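Local coordinates for protein metallo-beta-lactamase (Serratia marcescens, PDB 5B15) that probably hydrolyses beta-lactam antibiotics, as its class of enzyme does, at a site that holds two zinc ions, at residues 73-78 and 116-121; 170-175 and 210-215; 177-182 and 250-255. All coordinates share one frame; numbering follows the deposited sequence. Where two conformers were deposited one is given.

Interaction 1: 73-78 and 116-121; sequences SHEDHA and SLSNFP. With ZN (zinc ion), chain C; ZN (zinc ion), chain B; DQM ((2~{S},3~{R},4~{S})-2-[(2~{S},3~{R})-1,3-bis(oxidanyl)-1-oxidanylidene-butan-2-yl]-3-methyl-4-[(3~{S},5~{S})-5-[(sulfamoylamino)methyl]pyrrolidin-3-yl]sulfanyl-3,4-dihydro-2~{H}-pyrrole-5-carboxylic acid), chain N.
Leu117 rests on the ring of His74, joining the loop 116-121 to the HxHxDH zinc motif of the metallo-beta-lactamase fold, which here spans His72 to His77. Two contacts of aromatic rings carry the join. In the first, CD2 of Leu117 sits over one face of the His74 imidazole, 4.0 Å from the ring centroid and 17° off its normal, a CH-pi contact. In the second, the ring of Phe120 packs against the backbone at the start of helix 75-78. Its CG lies between the backbone N and the carbonyl carbon (chi1 59°), which turns the ring toward the start of the helix: Phe120 CE2 comes edge-on to Ser73 O at 3.5 Å, and Phe120 CE1 meets Ala78 CB at 3.9 Å.

Polar traffic between the segments passes through water. One molecule accepts from Glu75 N and donates to Ser118 O at 2.8 Å. Extended beyond CG, the Glu75 side chain brings its carboxylate alongside Ser118, and two further waters donate to it, one to OE1 and one to OE2; they lead on to Ser118 N and Asn119 O. The N-cap residue His74 turns its backbone O to accept from Ala78 N and His77 N.

Metal bonds form the third group. Asp76 OD2 and His77 NE2 bind one zinc ion, which His215 also ligates; His74 ND1 binds the second, with His72 and His150. A water bridges the two ions and donates to Asp76 OD1 at 2.7 Å. Asp111 OD2 is hydrogen-bonded to His74 NE2, so both ring nitrogens are engaged, while the other methyl of the leucine, Leu117 CD1, comes to 3.8 Å from His74 NE2.

Interaction 2: 170-175 and 210-215; sequences VVFADS and IAIAAH. With ZN (zinc ion), chain C; DQM ((2~{S},3~{R},4~{S})-2-[(2~{S},3~{R})-1,3-bis(oxidanyl)-1-oxidanylidene-butan-2-yl]-3-methyl-4-[(3~{S},5~{S})-5-[(sulfamoylamino)methyl]pyrrolidin-3-yl]sulfanyl-3,4-dihydro-2~{H}-pyrrole-5-carboxylic acid), chain N.
Val171 N donates to Ile210 O at 2.8 Å, the first rung of a parallel ladder that runs from Val170 with Ile210 to Ala173 with Ala213. Val171 thus gives one bond to Ile210 and takes one from Ile212, whose N-H points almost straight at Val171 O (176°). Ile212 O then accepts from Ala173 N at 2.9 Å. A weaker CA-H...O contact joins Phe172 CA to Ile212 O at 3.3 Å, and this oxygen lies over one face of the Phe172 ring, offset toward the rim. Ala214 N extends the pattern to Ala173 O. The two strands are the ends of a beta-alpha-beta unit whose connection contains helix 190-205.

Side chains alternate between the faces. On that of Val170, Phe172, Ile210 and Ile212, CG1 of Val170 reaches CD1 of Ile212 at 3.9 Å. With Phe172 CG anti to the backbone N (chi1 -164°), its ring stands beside Ile212, CD2 of Phe172 meeting CG2 of Ile212 at 4.1 Å; strand 12-15 touches the isoleucines. Helix 241-259 packs on the opposite face, against Val171, Ala173 and Ala211.

Past the strand ends the chains reach the active site. His215 NE2 binds zinc at 2.1 Å, and CAW of the bound carbapenem-derived ligand lies over the centre of its imidazole face. Ser175 has two conformers; in one, and so less certainly, its OG donates to zinc-bound ligand OAE and shares a water with His215 N. Asp174 OD1 is hydrogen-bonded to His72 ND1, which leaves His72 NE2 for the other zinc. A ladder held by backbone bonds thus ends in one direct metal ligand and in a second-shell carboxylate that probably fixes the rotation of another.

Interaction 3: 177-182 and 250-255; sequences TAVSAD and RKRLET. With NA (sodium ion), chain G; DQM ((2~{S},3~{R},4~{S})-2-[(2~{S},3~{R})-1,3-bis(oxidanyl)-1-oxidanylidene-butan-2-yl]-3-methyl-4-[(3~{S},5~{S})-5-[(sulfamoylamino)methyl]pyrrolidin-3-yl]sulfanyl-3,4-dihydro-2~{H}-pyrrole-5-carboxylic acid), chain N; SO4 (sulfate ion), chain K.
Arg252 leaves helix 241-259 with CG anti to its backbone N (chi1 -178°) and stays extended as far as NE, a shape that carries its guanidinium across the loop 177-182. Thr177 holds OG1 between its backbone N and carbonyl carbon (chi1 59°), turning the hydroxyl to the ligand carboxylate, where Thr177 OG1 donates to OAH at 2.7 Å. CB of the same threonine lies over one face of the guanidinium, and Thr177 CG2 is 3.8 Å from Arg252 NH2.

The direct polar link between the segments is weak: Arg252 NE to Ala178 O, 3.3 Å. A firmer bond goes outward, from Arg252 NH2 to sulfate O2 at 2.9 Å; this oxygen lies in the plane of the guanidinium at its edge. CB of Ala178 points at the helix and meets CD1 of Leu253 at 4.0 Å; both side chains also touch Leu196 of helix 190-205. The modelled approach of Val179 to the guanidinium is too close to be trusted, but Val179 O binds a sodium ion at 2.7 Å.

Thr177 O is hydrogen-bonded to His150 ND1, so this loop residue probably helps to position a zinc ligand as well as the bound carboxylate. With NH2 bonded to a sulfate, probably from the crystallisation liquor, Arg252 places a positive charge beside the ligand that would be expected to attract anions.

Overall arrangement
The three contacts surround one active site, their centres about 19 Å from each other, and all touch the bound ligand. Interactions 1 and 2 meet at a shared zinc ion: Asp76 OD2 lies 3.0 Å from His215 NE2, and His77 CE1 is 3.6 Å from Ala214 CB. Segment 177-182 follows 170-175 after one residue, and Ser175 and Thr177 reach the same ligand carboxylate from one continuous loop. Between interactions 1 and 3 the nearest atoms are about 4 Å apart, without touching. Along the chain interaction 1 closes first, whereas the segments of interactions 2 and 3 alternate, and helix 241-259 returns beside the site.

Interaction 1: 73-78 and 116-121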
# COMPACT_ATOMS: atom_id res chain seq x y z
N SER A 73 5.84 -0.40 -6.81
CA SER A 73 6.91 0.53 -7.22
C SER A 73 6.46 1.43 -8.37
O SER A 73 7.05 1.40 -9.45
CB SER A 73 8.14 -0.26 -7.54
OG SER A 73 7.86 -1.33 -8.41
N HIS A 74 5.40 2.23 -8.15
CA HIS A 74 5.03 3.32 -9.05
C HIS A 74 5.14 4.64 -8.31
O HIS A 74 5.06 4.69 -7.07
CB HIS A 74 3.59 3.14 -9.57
CG HIS A 74 3.43 2.00 -10.51
ND1 HIS A 74 2.23 1.36 -10.69
CD2 HIS A 74 4.31 1.37 -11.33
CE1 HIS A 74 2.36 0.42 -11.60
NE2 HIS A 74 3.62 0.40 -12.00
N GLU A 75 5.23 5.73 -9.08
CA GLU A 75 5.52 7.04 -8.53
C GLU A 75 4.51 7.49 -7.52
O GLU A 75 4.86 8.23 -6.57
CB GLU A 75 5.59 8.10 -9.65
CG GLU A 75 4.25 8.47 -10.29
CD GLU A 75 4.36 9.59 -11.34
OE1 GLU A 75 3.66 9.48 -12.36
OE2 GLU A 75 5.02 10.60 -11.04
N ASP A 76 3.24 7.10 -7.66
CA ASP A 76 2.20 7.57 -6.75
C ASP A 76 2.27 6.97 -5.34
O ASP A 76 1.90 7.66 -4.38
CB ASP A 76 0.79 7.47 -7.34
CG ASP A 76 0.44 6.09 -7.91
OD1 ASP A 76 1.34 5.30 -8.39
OD2 ASP A 76 -0.80 5.86 -7.95
N HIS A 77 2.76 5.74 -5.22
CA HIS A 77 2.88 5.07 -3.91
C HIS A 77 4.30 5.10 -3.36
O HIS A 77 4.50 5.08 -2.13
CB HIS A 77 2.39 3.62 -4.03
CG HIS A 77 1.06 3.52 -4.68
ND1 HIS A 77 -0.12 3.81 -4.01
CD2 HIS A 77 0.72 3.33 -5.98
CE1 HIS A 77 -1.12 3.79 -4.89
NE2 HIS A 77 -0.64 3.52 -6.09
N ALA A 78 5.28 5.03 -4.26
CA ALA A 78 6.68 4.83 -3.92
C ALA A 78 7.54 6.06 -4.17
O ALA A 78 8.71 6.06 -3.77
CB ALA A 78 7.31 3.67 -4.72
N SER A 116 4.25 4.54 -20.34
CA SER A 116 3.33 5.56 -19.86
C SER A 116 3.57 6.00 -18.40
O SER A 116 3.02 6.96 -17.91
CB SER A 116 1.89 5.11 -20.06
OG SER A 116 1.47 4.20 -19.06
N LEU A 117 4.53 5.36 -17.75
CA LEU A 117 4.85 5.67 -16.36
C LEU A 117 5.90 6.78 -16.28
O LEU A 117 6.77 6.87 -17.16
CB LEU A 117 5.39 4.43 -15.66
CG LEU A 117 4.38 3.28 -15.50
CD1 LEU A 117 5.07 1.96 -15.15
CD2 LEU A 117 3.43 3.64 -14.38
N SER A 118 5.89 7.55 -15.20
CA SER A 118 6.96 8.50 -14.96
C SER A 118 7.90 7.98 -13.89
O SER A 118 7.50 7.36 -12.90
CB SER A 118 6.43 9.86 -14.52
OG SER A 118 5.69 10.46 -15.59
N ASN A 119 9.19 8.19 -14.11
CA ASN A 119 10.19 7.74 -13.19
C ASN A 119 10.08 8.50 -11.89
O ASN A 119 9.56 9.60 -11.86
CB ASN A 119 11.60 7.92 -13.76
CG ASN A 119 11.86 7.10 -15.00
OD1 ASN A 119 11.11 6.18 -15.33
ND2 ASN A 119 12.94 7.42 -15.67
N PHE A 120 10.69 7.98 -10.84
CA PHE A 120 10.64 8.64 -9.54
C PHE A 120 12.01 8.44 -8.82
O PHE A 120 12.90 7.77 -9.33
CB PHE A 120 9.47 8.07 -8.71
CG PHE A 120 9.54 6.59 -8.46
CD1 PHE A 120 10.17 6.09 -7.32
CD2 PHE A 120 8.92 5.70 -9.34
CE1 PHE A 120 10.19 4.73 -7.06
CE2 PHE A 120 8.97 4.34 -9.10
CZ PHE A 120 9.58 3.85 -7.96
N PRO A 121 12.22 9.10 -7.67
CA PRO A 121 13.56 9.02 -7.08
C PRO A 121 13.91 7.63 -6.58
O PRO A 121 13.15 7.02 -5.83
CB PRO A 121 13.52 10.07 -5.96
CG PRO A 121 12.43 11.00 -6.37
CD PRO A 121 11.40 10.15 -7.03
ZN ZN C . -1.62 3.89 -7.96
ZN ZN B . 0.54 1.50 -9.53
OAX DQM N . -1.53 7.06 -13.36
CAJ DQM N . -2.27 6.73 -12.46
OAD DQM N . -3.31 7.47 -12.17
CAX DQM N . -1.91 5.60 -11.51
CAT DQM N . -0.90 4.66 -12.21
CAA DQM N . 0.53 5.20 -12.01
OAI DQM N . -0.96 3.30 -11.75
CAY DQM N . -3.21 5.00 -10.95
CAU DQM N . -4.28 4.34 -11.86
CAB DQM N . -3.85 4.11 -13.30
NAN DQM N . -2.88 3.99 -9.93
CAS DQM N . -3.65 3.00 -10.02
CAR DQM N . -3.59 1.92 -9.05
OAE DQM N . -2.60 1.91 -8.20
OAH DQM N . -4.47 1.03 -9.06
CAZ DQM N . -4.65 3.02 -11.15
SAQ DQM N . -6.38 2.86 -10.65
CAW DQM N . -6.56 3.94 -9.26
CAM DQM N . -7.86 3.57 -8.56
NAO DQM N . -8.67 4.79 -8.54
CAV DQM N . -7.74 5.94 -8.60
CAK DQM N . -6.62 5.45 -9.53
CAL DQM N . -8.51 7.18 -9.05
NAP DQM N . -9.93 6.91 -9.44
SBA DQM N . -11.11 6.92 -8.29
OAF DQM N . -12.44 7.01 -8.89
OAG DQM N . -10.98 5.73 -7.47
NAC DQM N . -11.01 8.29 -7.44
O HOH W 1 5.55 5.56 -11.96
O HOH W 2 3.59 7.10 -13.37
O HOH W 3 7.53 11.19 -10.93
O HOH W 4 -0.16 3.16 -9.24
O HOH W 5 11.34 6.60 -3.84

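Interaction 2: 170-175 and 210-215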
# COMPACT_ATOMS: atom_id res chain seq x y z
N VAL A 170 -5.99 -5.87 10.29
CA VAL A 170 -5.84 -4.73 9.39
C VAL A 170 -5.07 -5.18 8.15
O VAL A 170 -4.11 -5.95 8.24
CB VAL A 170 -5.08 -3.60 10.09
CG1 VAL A 170 -4.98 -2.37 9.22
CG2 VAL A 170 -5.72 -3.26 11.42
N VAL A 171 -5.53 -4.72 6.99
CA VAL A 171 -4.93 -5.05 5.72
C VAL A 171 -4.63 -3.74 4.97
O VAL A 171 -5.55 -2.93 4.77
CB VAL A 171 -5.91 -5.88 4.84
CG1 VAL A 171 -5.31 -6.17 3.48
CG2 VAL A 171 -6.31 -7.16 5.57
N PHE A 172 -3.38 -3.53 4.56
CA PHE A 172 -3.00 -2.47 3.65
C PHE A 172 -2.95 -3.12 2.27
O PHE A 172 -2.03 -3.88 1.96
CB PHE A 172 -1.68 -1.81 4.07
CG PHE A 172 -1.41 -0.48 3.40
CD1 PHE A 172 -1.22 -0.39 2.01
CD2 PHE A 172 -1.44 0.69 4.13
CE1 PHE A 172 -0.97 0.84 1.39
CE2 PHE A 172 -1.14 1.90 3.52
CZ PHE A 172 -0.95 1.98 2.16
N ALA A 173 -4.00 -2.89 1.49
CA ALA A 173 -4.26 -3.62 0.27
C ALA A 173 -3.53 -2.95 -0.91
O ALA A 173 -3.81 -1.79 -1.25
CB ALA A 173 -5.77 -3.65 -0.01
N ASP A 174 -2.60 -3.68 -1.52
CA ASP A 174 -2.00 -3.24 -2.76
C ASP A 174 -3.03 -3.14 -3.86
O ASP A 174 -4.12 -3.70 -3.77
CB ASP A 174 -0.90 -4.23 -3.20
CG ASP A 174 0.04 -3.67 -4.25
OD1 ASP A 174 0.07 -2.46 -4.46
OD2 ASP A 174 0.70 -4.54 -4.89
N SER A 175 -2.69 -2.33 -4.87
CA SER A 175 -3.53 -2.25 -6.05
C SER A 175 -3.59 -3.58 -6.81
O SER A 175 -2.56 -4.21 -7.02
CB SER A 175 -3.01 -1.13 -6.93
OG SER A 175 -2.98 0.07 -6.17
N ILE A 210 -10.35 -4.43 8.82
CA ILE A 210 -10.16 -3.06 8.35
C ILE A 210 -9.25 -3.11 7.16
O ILE A 210 -8.09 -3.51 7.29
CB ILE A 210 -9.52 -2.17 9.42
CG1 ILE A 210 -10.43 -2.08 10.64
CG2 ILE A 210 -9.19 -0.81 8.87
CD1 ILE A 210 -9.78 -1.49 11.87
N ALA A 211 -9.75 -2.69 6.00
CA ALA A 211 -8.89 -2.57 4.82
C ALA A 211 -8.61 -1.13 4.54
O ALA A 211 -9.50 -0.26 4.53
CB ALA A 211 -9.54 -3.19 3.62
N ILE A 212 -7.33 -0.85 4.30
CA ILE A 212 -6.84 0.45 3.86
C ILE A 212 -6.24 0.23 2.48
O ILE A 212 -5.23 -0.44 2.37
CB ILE A 212 -5.77 1.02 4.83
CG1 ILE A 212 -6.37 1.19 6.20
CG2 ILE A 212 -5.20 2.31 4.30
CD1 ILE A 212 -5.44 1.02 7.35
N ALA A 213 -6.91 0.72 1.44
CA ALA A 213 -6.45 0.49 0.07
C ALA A 213 -5.41 1.55 -0.33
O ALA A 213 -5.52 2.70 0.09
CB ALA A 213 -7.64 0.56 -0.86
N ALA A 214 -4.43 1.16 -1.11
CA ALA A 214 -3.36 2.06 -1.52
C ALA A 214 -3.91 3.38 -2.08
O ALA A 214 -3.40 4.47 -1.78
CB ALA A 214 -2.46 1.36 -2.53
N HIS A 215 -4.93 3.28 -2.94
CA HIS A 215 -5.78 4.45 -3.26
C HIS A 215 -6.97 4.42 -2.31
O HIS A 215 -7.78 3.51 -2.37
CB HIS A 215 -6.26 4.38 -4.72
CG HIS A 215 -5.18 4.64 -5.71
ND1 HIS A 215 -4.85 5.91 -6.15
CD2 HIS A 215 -4.27 3.81 -6.26
CE1 HIS A 215 -3.79 5.84 -6.94
NE2 HIS A 215 -3.40 4.58 -7.00
ZN ZN C . -1.62 3.89 -7.96
OAX DQM N . -1.53 7.06 -13.36
CAJ DQM N . -2.27 6.73 -12.46
OAD DQM N . -3.31 7.47 -12.17
CAX DQM N . -1.91 5.60 -11.51
CAT DQM N . -0.90 4.66 -12.21
CAA DQM N . 0.53 5.20 -12.01
OAI DQM N . -0.96 3.30 -11.75
CAY DQM N . -3.21 5.00 -10.95
CAU DQM N . -4.28 4.34 -11.86
CAB DQM N . -3.85 4.11 -13.30
NAN DQM N . -2.88 3.99 -9.93
CAS DQM N . -3.65 3.00 -10.02
CAR DQM N . -3.59 1.92 -9.05
OAE DQM N . -2.60 1.91 -8.20
OAH DQM N . -4.47 1.03 -9.06
CAZ DQM N . -4.65 3.02 -11.15
SAQ DQM N . -6.38 2.86 -10.65
CAW DQM N . -6.56 3.94 -9.26
CAM DQM N . -7.86 3.57 -8.56
NAO DQM N . -8.67 4.79 -8.54
CAV DQM N . -7.74 5.94 -8.60
CAK DQM N . -6.62 5.45 -9.53
CAL DQM N . -8.51 7.18 -9.05
NAP DQM N . -9.93 6.91 -9.44
SBA DQM N . -11.11 6.92 -8.29
OAF DQM N . -12.44 7.01 -8.89
OAG DQM N . -10.98 5.73 -7.47
NAC DQM N . -11.01 8.29 -7.44
O HOH W 6 -5.45 0.75 -4.53
O HOH W 4 -0.16 3.16 -9.24

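Interaction 3: 177-182 and 250-255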
# COMPACT_ATOMS: atom_id res chain seq x y z
N THR A 177 -5.24 -3.66 -9.94
CA THR A 177 -5.85 -3.14 -11.15
C THR A 177 -5.09 -3.44 -12.44
O THR A 177 -3.90 -3.18 -12.55
CB THR A 177 -6.01 -1.61 -11.05
OG1 THR A 177 -4.72 -1.00 -10.86
CG2 THR A 177 -6.93 -1.25 -9.91
N ALA A 178 -5.85 -3.91 -13.42
CA ALA A 178 -5.37 -4.17 -14.76
C ALA A 178 -5.47 -2.89 -15.58
O ALA A 178 -6.55 -2.53 -16.07
CB ALA A 178 -6.19 -5.28 -15.38
N VAL A 179 -4.38 -2.15 -15.64
CA VAL A 179 -4.28 -0.92 -16.41
C VAL A 179 -3.07 -1.00 -17.29
O VAL A 179 -2.06 -1.57 -16.91
CB VAL A 179 -4.19 0.30 -15.52
CG1 VAL A 179 -5.50 0.58 -14.88
CG2 VAL A 179 -3.18 0.16 -14.46
N SER A 180 -3.13 -0.40 -18.46
CA SER A 180 -1.95 -0.47 -19.31
C SER A 180 -1.77 0.74 -20.17
O SER A 180 -2.72 1.49 -20.38
CB SER A 180 -2.04 -1.70 -20.18
OG SER A 180 -3.05 -1.52 -21.17
N ALA A 181 -0.59 0.75 -20.78
CA ALA A 181 -0.30 1.56 -21.97
C ALA A 181 -1.19 1.13 -23.12
O ALA A 181 -1.65 -0.01 -23.21
CB ALA A 181 1.17 1.43 -22.37
N ASP A 182 -1.39 2.04 -24.06
CA ASP A 182 -2.24 1.76 -25.22
C ASP A 182 -1.77 0.61 -26.08
O ASP A 182 -2.59 -0.10 -26.69
CB ASP A 182 -2.38 3.02 -26.09
CG ASP A 182 -3.39 4.01 -25.54
OD1 ASP A 182 -4.32 3.58 -24.82
OD2 ASP A 182 -3.31 5.22 -25.89
N ARG A 250 -11.17 -8.20 -10.12
CA ARG A 250 -11.63 -9.20 -11.06
C ARG A 250 -12.52 -8.61 -12.14
O ARG A 250 -12.35 -8.91 -13.31
CB ARG A 250 -12.31 -10.36 -10.33
CG ARG A 250 -12.71 -11.52 -11.23
CD ARG A 250 -13.29 -12.66 -10.42
NE ARG A 250 -12.28 -13.35 -9.61
CZ ARG A 250 -12.26 -13.45 -8.28
NH1 ARG A 250 -13.14 -12.82 -7.52
NH2 ARG A 250 -11.29 -14.13 -7.70
N LYS A 251 -13.42 -7.72 -11.73
CA LYS A 251 -14.32 -7.10 -12.74
C LYS A 251 -13.53 -6.24 -13.73
O LYS A 251 -13.82 -6.23 -14.93
CB LYS A 251 -15.41 -6.27 -12.04
CG LYS A 251 -16.25 -5.43 -12.99
CD LYS A 251 -17.44 -4.75 -12.32
CE LYS A 251 -18.43 -5.73 -11.73
NZ LYS A 251 -18.91 -6.74 -12.71
N ARG A 252 -12.56 -5.48 -13.25
CA ARG A 252 -11.77 -4.66 -14.15
C ARG A 252 -11.00 -5.52 -15.16
O ARG A 252 -10.97 -5.23 -16.36
CB ARG A 252 -10.82 -3.79 -13.34
CG ARG A 252 -9.97 -2.85 -14.17
CD ARG A 252 -9.30 -1.81 -13.31
NE ARG A 252 -8.66 -0.79 -14.14
CZ ARG A 252 -8.43 0.47 -13.77
NH1 ARG A 252 -7.80 1.28 -14.61
NH2 ARG A 252 -8.68 0.85 -12.54
N LEU A 253 -10.43 -6.64 -14.69
CA LEU A 253 -9.70 -7.50 -15.61
C LEU A 253 -10.66 -8.16 -16.62
O LEU A 253 -10.37 -8.24 -17.82
CB LEU A 253 -8.92 -8.55 -14.82
CG LEU A 253 -8.21 -9.57 -15.71
CD1 LEU A 253 -7.19 -8.92 -16.63
CD2 LEU A 253 -7.57 -10.65 -14.85
N GLU A 254 -11.78 -8.68 -16.13
CA GLU A 254 -12.72 -9.34 -17.04
C GLU A 254 -13.29 -8.37 -18.05
O GLU A 254 -13.44 -8.70 -19.23
CB GLU A 254 -13.85 -10.02 -16.26
CG GLU A 254 -13.36 -11.27 -15.51
CD GLU A 254 -12.62 -12.31 -16.38
OE1 GLU A 254 -13.03 -12.54 -17.53
OE2 GLU A 254 -11.58 -12.86 -15.96
N THR A 255 -13.62 -7.16 -17.62
CA THR A 255 -14.07 -6.11 -18.58
C THR A 255 -13.00 -5.93 -19.66
O THR A 255 -13.29 -5.80 -20.84
CB THR A 255 -14.38 -4.79 -17.85
OG1 THR A 255 -15.52 -4.96 -17.01
CG2 THR A 255 -14.68 -3.69 -18.82
NA NA G . -1.48 -2.75 -14.58
OAX DQM N . -1.53 7.06 -13.36
CAJ DQM N . -2.27 6.73 -12.46
OAD DQM N . -3.31 7.47 -12.17
CAX DQM N . -1.91 5.60 -11.51
CAT DQM N . -0.90 4.66 -12.21
CAA DQM N . 0.53 5.20 -12.01
OAI DQM N . -0.96 3.30 -11.75
CAY DQM N . -3.21 5.00 -10.95
CAU DQM N . -4.28 4.34 -11.86
CAB DQM N . -3.85 4.11 -13.30
NAN DQM N . -2.88 3.99 -9.93
CAS DQM N . -3.65 3.00 -10.02
CAR DQM N . -3.59 1.92 -9.05
OAE DQM N . -2.60 1.91 -8.20
OAH DQM N . -4.47 1.03 -9.06
CAZ DQM N . -4.65 3.02 -11.15
SAQ DQM N . -6.38 2.86 -10.65
CAW DQM N . -6.56 3.94 -9.26
CAM DQM N . -7.86 3.57 -8.56
NAO DQM N . -8.67 4.79 -8.54
CAV DQM N . -7.74 5.94 -8.60
CAK DQM N . -6.62 5.45 -9.53
CAL DQM N . -8.51 7.18 -9.05
NAP DQM N . -9.93 6.91 -9.44
SBA DQM N . -11.11 6.92 -8.29
OAF DQM N . -12.44 7.01 -8.89
OAG DQM N . -10.98 5.73 -7.47
NAC DQM N . -11.01 8.29 -7.44
S SO4 K . -11.64 0.09 -10.56
O1 SO4 K . -12.28 -0.85 -11.47
O2 SO4 K . -10.21 -0.28 -10.33
O3 SO4 K . -11.67 1.41 -11.20
O4 SO4 K . -12.34 0.07 -9.27
O HOH W 7 -2.00 -5.32 -14.53
O HOH W 8 0.96 -1.41 -13.87